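Local coordinates for nitrogen regulatory protein P-II (Thiomonas intermedia, PDB 5D4O), which belongs to the P-II family, binds adenine nucleotides and probably regulates the activity of partner proteins in response to them, at residues Y7-L12 with I67-E72. Numbering follows the deposited sequence.
Sequences YPLKKL and IAAVPE. With AMP (adenosine monophosphate), chain F.
Ala-69, paired with Lys-11 across the strands, meets the N1/N6 edge of the AMP adenine with its backbone: its N and O lie close to the ring plane, while its CB stands off that plane, 3.6 Å from AMP N1. The Ala-69 N-H points almost straight at adenine N1 (3.0 Å, 175° at the hydrogen), and AMP N6 donates to Ala-69 O over 3.1 Å. This is the edge of 67-70 turned away from strand 7-12, where Ile-67 still pairs with Thr-37 of strand 36-46 but Ala-69 bonds to the nucleotide instead. Lys-11 and Ala-69 point to one face of the antiparallel sheet, Lys-10, Leu-12, Val-70 and Ala-68 to the other, which helix 72-88 covers. Lys-10 and Val-70, then Leu-12 and Ala-68, exchange paired backbone hydrogen bonds; Lys-11 and Ala-69 form the non-hydrogen-bonded pair between them. Leu-9 spreads its methyls over the strand end, CD1 on Ala-69 CB (3.9 Å) and CD2 on Pro-71 CA (3.6 Å). A serine here would probably leave Ala-69 CB and Pro-71 without this apolar cover, opening a gap close behind the adenine-binding residue. The Lys-10 chain bends at chi2 (-81°) and runs alongside Glu-72, its CE 3.4 Å from Glu-72 OE2; the salt bridge from NZ to that oxygen is long, and Asp-97 is the stronger partner. On the opposite face Lys-11 CD rests on Ile-67 CG2 (3.7 Å), while NZ bridges Glu-13 of its own chain and Glu-13 of the second subunit, so that one ammonium group ties two subunits of the trimer together. A water joins Pro-8 O to Glu-72 N where the strands part. Because the Ala-69 amide and carbonyl turn away from strand 7-12, the backbone alone offers one donor and one acceptor, a pattern that suits adenine and would probably disfavour guanine.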
# COMPACT_ATOMS: atom_id res chain seq x y z
N TYR A 7 3.52 16.66 8.47
CA TYR A 7 3.81 16.21 9.82
C TYR A 7 4.01 14.69 9.83
O TYR A 7 3.30 13.99 9.09
CB TYR A 7 2.64 16.57 10.75
CG TYR A 7 2.30 18.05 10.79
CD1 TYR A 7 1.44 18.61 9.84
CD2 TYR A 7 2.76 18.87 11.81
CE1 TYR A 7 1.10 19.97 9.88
CE2 TYR A 7 2.41 20.23 11.87
CZ TYR A 7 1.59 20.77 10.90
OH TYR A 7 1.25 22.10 10.94
N PRO A 8 4.88 14.15 10.72
CA PRO A 8 5.08 12.69 10.77
C PRO A 8 3.94 11.92 11.41
O PRO A 8 3.34 12.37 12.39
CB PRO A 8 6.36 12.53 11.61
CG PRO A 8 6.36 13.75 12.50
CD PRO A 8 5.79 14.85 11.66
N LEU A 9 3.65 10.75 10.87
CA LEU A 9 2.64 9.86 11.41
C LEU A 9 3.14 8.44 11.12
O LEU A 9 4.15 8.26 10.43
CB LEU A 9 1.30 10.08 10.66
CG LEU A 9 0.02 10.60 11.37
CD1 LEU A 9 -1.19 9.83 10.97
CD2 LEU A 9 0.15 10.85 12.86
N LYS A 10 2.42 7.45 11.64
CA LYS A 10 2.74 6.05 11.34
C LYS A 10 1.57 5.48 10.55
O LYS A 10 0.46 6.01 10.61
CB LYS A 10 3.03 5.26 12.62
CG LYS A 10 4.21 5.80 13.44
CD LYS A 10 5.58 5.35 12.90
CE LYS A 10 6.72 5.90 13.75
NZ LYS A 10 8.04 5.43 13.27
N LYS A 11 1.83 4.43 9.75
CA LYS A 11 0.76 3.80 9.00
C LYS A 11 0.94 2.29 9.10
O LYS A 11 1.98 1.74 8.69
CB LYS A 11 0.72 4.26 7.54
CG LYS A 11 -0.56 3.81 6.79
CD LYS A 11 -0.41 3.81 5.26
CE LYS A 11 0.26 2.55 4.77
NZ LYS A 11 0.31 2.50 3.28
N LEU A 12 -0.05 1.63 9.69
CA LEU A 12 -0.04 0.17 9.80
C LEU A 12 -0.73 -0.44 8.60
O LEU A 12 -1.78 0.06 8.16
CB LEU A 12 -0.83 -0.29 11.06
CG LEU A 12 -0.10 -0.46 12.39
CD1 LEU A 12 1.09 0.47 12.56
CD2 LEU A 12 -1.10 -0.41 13.58
N ILE A 67 -5.66 -0.81 6.57
CA ILE A 67 -4.70 0.31 6.53
C ILE A 67 -5.10 1.31 7.60
O ILE A 67 -6.24 1.83 7.57
CB ILE A 67 -4.69 1.01 5.13
CG1 ILE A 67 -4.32 0.03 4.01
CG2 ILE A 67 -3.71 2.21 5.16
CD1 ILE A 67 -4.65 0.55 2.61
N ALA A 68 -4.21 1.57 8.58
CA ALA A 68 -4.57 2.53 9.63
C ALA A 68 -3.47 3.53 9.90
O ALA A 68 -2.38 3.16 10.36
CB ALA A 68 -4.96 1.80 10.93
N ALA A 69 -3.75 4.80 9.61
CA ALA A 69 -2.81 5.90 9.88
C ALA A 69 -3.03 6.26 11.34
O ALA A 69 -4.17 6.56 11.76
CB ALA A 69 -3.10 7.09 8.96
N VAL A 70 -1.97 6.16 12.14
CA VAL A 70 -2.06 6.37 13.58
C VAL A 70 -0.89 7.23 14.10
O VAL A 70 0.22 7.10 13.58
CB VAL A 70 -2.12 4.99 14.34
CG1 VAL A 70 -3.25 4.09 13.84
CG2 VAL A 70 -0.78 4.23 14.26
N PRO A 71 -1.08 8.01 15.21
CA PRO A 71 0.07 8.72 15.80
C PRO A 71 1.04 7.67 16.34
O PRO A 71 0.61 6.58 16.73
CB PRO A 71 -0.54 9.56 16.93
CG PRO A 71 -1.86 9.00 17.19
CD PRO A 71 -2.32 8.24 15.97
N GLU A 72 2.36 7.99 16.36
CA GLU A 72 3.38 7.07 16.87
C GLU A 72 3.05 6.50 18.26
O GLU A 72 3.33 5.33 18.50
CB GLU A 72 4.77 7.72 16.88
CG GLU A 72 5.90 6.78 17.29
CD GLU A 72 7.32 7.26 17.04
OE1 GLU A 72 7.56 8.49 17.10
OE2 GLU A 72 8.20 6.40 16.81
P AMP F . -12.91 11.12 6.52
O1P AMP F . -14.37 11.25 6.29
O2P AMP F . -12.50 11.19 7.95
O3P AMP F . -12.05 12.06 5.69
O5' AMP F . -12.54 9.63 6.05
C5' AMP F . -12.81 9.15 4.72
C4' AMP F . -12.08 7.86 4.49
O4' AMP F . -10.65 8.06 4.57
C3' AMP F . -12.37 6.76 5.52
O3' AMP F . -13.59 6.08 5.23
C2' AMP F . -11.15 5.86 5.34
O2' AMP F . -11.33 5.02 4.21
C1' AMP F . -10.04 6.89 5.09
N9 AMP F . -9.34 7.24 6.31
C8 AMP F . -9.65 8.24 7.21
N7 AMP F . -8.89 8.26 8.27
C5 AMP F . -8.02 7.19 8.08
C6 AMP F . -6.98 6.67 8.86
N6 AMP F . -6.64 7.15 10.06
N1 AMP F . -6.31 5.59 8.37
C2 AMP F . -6.69 5.07 7.20
N3 AMP F . -7.67 5.47 6.38
C4 AMP F . -8.29 6.56 6.87
O HOH W 1 3.30 10.32 14.95